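Long-range contact in probable 3-hydroxybutyryl-CoA dehydrogenase (Escherichia coli, PDB 3MOG), which catalyses the NAD-dependent oxidation of 3-hydroxyadipyl-CoA to 3-oxoadipyl-CoA in the phenylacetate degradation pathway: residues E324-A332 with D384-R392. Numbering follows the deposited sequence.
Sequences ETQGETAQA and DYPGMLIWR
The carboxylate of Asp384 grips the backbone N-H groups of Ala330 and Gln331 at the start of helix 330-337, tying that helix to the segment that leads from the reduced Rossmann-fold domain into the C-terminal helical domain. Asp384 turns its CG away from its own backbone N (chi1 -164°), which brings the carboxylate up to the helix start: Ala330 N donates to Asp384 OD1 at 2.9 Å and Gln331 N to Asp384 OD2 at 3.0 Å, each oxygen using its syn lone pair. The N-cap itself is Thr329, whose OG1 accepts from Ala332 N, so the carboxylate supplements the cap and is probably stabilised as an anion by the helix end. The side chain of Thr329 crosses that of Asp384 at about a right angle, Thr329 CB lying 3.5 Å from Asp384 OD2, and its CG2 rests beside CG of Pro386. Without the carboxylate, as with an alanine here, the N-H groups of Ala330 and Gln331 would probably lose these acceptors, and the helix start its tie to the 384-392 segment. Further along, Gly327 and Gly387 bring the backbones together, Gly327 CA standing 3.4 Å from Gly387 N; at Gly327 the backbone angles themselves call for glycine. Thr325 CG2 lies 4.0 Å from Trp391 CB, the two side chains sliding past each other in opposite directions, while the indole NE1 bonds to Lys346 O. The OG1 of Thr325 closes an ST turn by accepting from Gly327 N and also bonds to a bridging water, which donates to Glu328 O and accepts from Gly387 N at 3.1 Å.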
loop_
_atom_site.group_PDB
_atom_site.type_symbol
_atom_site.label_atom_id
_atom_site.label_comp_id
_atom_site.label_asym_id
_atom_site.label_seq_id
_atom_site.Cartn_x
_atom_site.Cartn_y
_atom_site.Cartn_z
ATOM N N GLU C 324 28.685 -16.679 -9.477
ATOM C CA GLU C 324 27.969 -16.431 -8.232
ATOM C C GLU C 324 26.886 -15.364 -8.467
ATOM O O GLU C 324 27.147 -14.367 -9.125
ATOM C CB GLU C 324 28.942 -15.983 -7.144
ATOM C CG GLU C 324 29.855 -17.103 -6.647
ATOM C CD GLU C 324 30.511 -16.767 -5.325
ATOM O OE1 GLU C 324 31.736 -16.553 -5.319
ATOM O OE2 GLU C 324 29.806 -16.718 -4.291
ATOM N N THR C 325 25.674 -15.602 -7.968
ATOM C CA THR C 325 24.525 -14.709 -8.271
ATOM C C THR C 325 24.717 -13.286 -7.768
ATOM O O THR C 325 25.135 -13.068 -6.624
ATOM C CB THR C 325 23.156 -15.268 -7.778
ATOM O OG1 THR C 325 22.106 -14.409 -8.230
ATOM C CG2 THR C 325 23.085 -15.410 -6.244
ATOM N N GLN C 326 24.463 -12.343 -8.671
ATOM C CA GLN C 326 24.353 -10.915 -8.383
ATOM C C GLN C 326 22.893 -10.469 -8.617
ATOM O O GLN C 326 22.578 -9.266 -8.613
ATOM C CB GLN C 326 25.287 -10.123 -9.311
ATOM C CG GLN C 326 26.784 -10.479 -9.153
ATOM C CD GLN C 326 27.673 -9.888 -10.253
ATOM O OE1 GLN C 326 27.301 -8.924 -10.927
ATOM N NE2 GLN C 326 28.858 -10.464 -10.425
ATOM N N GLY C 327 22.011 -11.434 -8.863
ATOM C CA GLY C 327 20.590 -11.134 -9.030
ATOM C C GLY C 327 20.121 -11.086 -10.465
ATOM O O GLY C 327 18.946 -10.804 -10.730
ATOM N N GLU C 328 21.047 -11.334 -11.388
ATOM C CA GLU C 328 20.714 -11.524 -12.796
ATOM C C GLU C 328 20.583 -13.005 -13.099
ATOM O O GLU C 328 21.263 -13.825 -12.491
ATOM C CB GLU C 328 21.776 -10.897 -13.684
ATOM C CG GLU C 328 21.921 -9.393 -13.511
ATOM C CD GLU C 328 22.945 -8.809 -14.468
ATOM O OE1 GLU C 328 22.542 -8.280 -15.531
ATOM O OE2 GLU C 328 24.154 -8.901 -14.161
ATOM N N THR C 329 19.687 -13.354 -14.018
ATOM C CA THR C 329 19.475 -14.760 -14.359
ATOM C C THR C 329 20.611 -15.293 -15.227
ATOM O O THR C 329 21.259 -14.546 -15.955
ATOM C CB THR C 329 18.148 -14.994 -15.119
ATOM O OG1 THR C 329 18.198 -14.310 -16.372
ATOM C CG2 THR C 329 16.941 -14.499 -14.303
ATOM N N ALA C 330 20.829 -16.598 -15.136
ATOM C CA ALA C 330 21.717 -17.323 -16.037
ATOM C C ALA C 330 21.382 -17.038 -17.499
ATOM O O ALA C 330 22.287 -16.769 -18.297
ATOM C CB ALA C 330 21.647 -18.817 -15.737
ATOM N N GLN C 331 20.087 -17.045 -17.830
ATOM C CA GLN C 331 19.621 -16.757 -19.189
ATOM C C GLN C 331 19.998 -15.360 -19.680
ATOM O O GLN C 331 20.453 -15.205 -20.816
ATOM C CB GLN C 331 18.106 -17.005 -19.326
ATOM C CG GLN C 331 17.581 -17.009 -20.783
ATOM C CD GLN C 331 17.794 -18.345 -21.554
ATOM O OE1 GLN C 331 18.698 -19.133 -21.262
ATOM N NE2 GLN C 331 16.944 -18.582 -22.552
ATOM N N ALA C 332 19.827 -14.346 -18.836
ATOM C CA ALA C 332 20.190 -12.986 -19.242
ATOM C C ALA C 332 21.689 -12.868 -19.497
ATOM O O ALA C 332 22.101 -12.218 -20.453
ATOM C CB ALA C 332 19.739 -11.950 -18.214
ATOM N N ASP C 384 15.808 -20.858 -12.617
ATOM C CA ASP C 384 16.651 -19.698 -12.883
ATOM C C ASP C 384 15.992 -18.436 -12.289
ATOM O O ASP C 384 15.399 -17.617 -12.990
ATOM C CB ASP C 384 16.892 -19.580 -14.399
ATOM C CG ASP C 384 18.053 -18.658 -14.751
ATOM O OD1 ASP C 384 18.804 -18.222 -13.856
ATOM O OD2 ASP C 384 18.216 -18.366 -15.950
ATOM N N TYR C 385 16.134 -18.315 -10.976
ATOM C CA TYR C 385 15.429 -17.358 -10.153
ATOM C C TYR C 385 16.413 -16.273 -9.687
ATOM O O TYR C 385 17.429 -16.592 -9.068
ATOM C CB TYR C 385 14.887 -18.129 -8.955
ATOM C CG TYR C 385 13.968 -17.401 -8.008
ATOM C CD1 TYR C 385 12.745 -16.851 -8.448
ATOM C CD2 TYR C 385 14.273 -17.336 -6.645
ATOM C CE1 TYR C 385 11.886 -16.230 -7.558
ATOM C CE2 TYR C 385 13.414 -16.712 -5.746
ATOM C CZ TYR C 385 12.221 -16.166 -6.210
ATOM O OH TYR C 385 11.372 -15.548 -5.325
ATOM N N PRO C 386 16.115 -14.998 -10.000
ATOM C CA PRO C 386 16.948 -13.852 -9.644
ATOM C C PRO C 386 17.376 -13.866 -8.181
ATOM O O PRO C 386 16.541 -14.009 -7.291
ATOM C CB PRO C 386 16.029 -12.661 -9.929
ATOM C CG PRO C 386 15.191 -13.105 -11.050
ATOM C CD PRO C 386 14.936 -14.584 -10.790
ATOM N N GLY C 387 18.683 -13.783 -7.933
ATOM C CA GLY C 387 19.188 -13.753 -6.569
ATOM C C GLY C 387 19.148 -15.100 -5.867
ATOM O O GLY C 387 19.682 -15.244 -4.765
ATOM N N MET C 388 18.517 -16.079 -6.518
ATOM C CA MET C 388 18.363 -17.450 -6.018
ATOM C C MET C 388 17.753 -17.491 -4.612
ATOM O O MET C 388 16.682 -16.915 -4.403
ATOM C CB MET C 388 19.679 -18.245 -6.149
ATOM C CG MET C 388 20.240 -18.274 -7.580
ATOM S SD MET C 388 19.327 -19.367 -8.679
ATOM C CE MET C 388 20.344 -20.803 -8.431
ATOM N N LEU C 389 18.427 -18.124 -3.651
ATOM C CA LEU C 389 17.788 -18.413 -2.360
ATOM C C LEU C 389 18.523 -17.836 -1.168
ATOM O O LEU C 389 17.983 -17.002 -0.436
ATOM C CB LEU C 389 17.599 -19.930 -2.168
ATOM C CG LEU C 389 16.670 -20.659 -3.141
ATOM C CD1 LEU C 389 16.584 -22.139 -2.800
ATOM C CD2 LEU C 389 15.253 -20.023 -3.169
ATOM N N ILE C 390 19.747 -18.305 -0.983
ATOM C CA ILE C 390 20.573 -17.954 0.144
ATOM C C ILE C 390 20.893 -16.471 0.076
ATOM O O ILE C 390 20.588 -15.741 1.015
ATOM C CB ILE C 390 21.878 -18.794 0.133
ATOM C CG1 ILE C 390 21.579 -20.258 0.475
ATOM C CG2 ILE C 390 22.925 -18.204 1.066
ATOM C CD1 ILE C 390 22.732 -21.233 0.108
ATOM N N TRP C 391 21.464 -16.029 -1.049
ATOM C CA TRP C 391 21.905 -14.645 -1.192
ATOM C C TRP C 391 20.743 -13.680 -1.176
ATOM O O TRP C 391 20.842 -12.626 -0.562
ATOM C CB TRP C 391 22.829 -14.442 -2.409
ATOM C CG TRP C 391 24.240 -14.832 -2.057
ATOM C CD1 TRP C 391 24.780 -16.091 -2.095
ATOM C CD2 TRP C 391 25.266 -13.972 -1.545
ATOM N NE1 TRP C 391 26.086 -16.062 -1.659
ATOM C CE2 TRP C 391 26.409 -14.776 -1.313
ATOM C CE3 TRP C 391 25.336 -12.598 -1.268
ATOM C CZ2 TRP C 391 27.604 -14.252 -0.814
ATOM C CZ3 TRP C 391 26.528 -12.072 -0.777
ATOM C CH2 TRP C 391 27.648 -12.902 -0.554
ATOM N N ARG C 392 19.637 -14.070 -1.808
ATOM C CA ARG C 392 18.428 -13.242 -1.860
ATOM C C ARG C 392 17.846 -13.018 -0.461
ATOM O O ARG C 392 17.466 -11.887 -0.117
ATOM C CB ARG C 392 17.395 -13.890 -2.795
ATOM C CG ARG C 392 16.073 -13.161 -2.888
ATOM C CD ARG C 392 15.409 -13.448 -4.187
ATOM N NE ARG C 392 14.057 -12.889 -4.226
ATOM C CZ ARG C 392 13.292 -12.872 -5.309
ATOM N NH1 ARG C 392 13.772 -13.371 -6.444
ATOM N NH2 ARG C 392 12.054 -12.352 -5.263
HETATM O O HOH W 1 20.473 -14.824 -10.177
#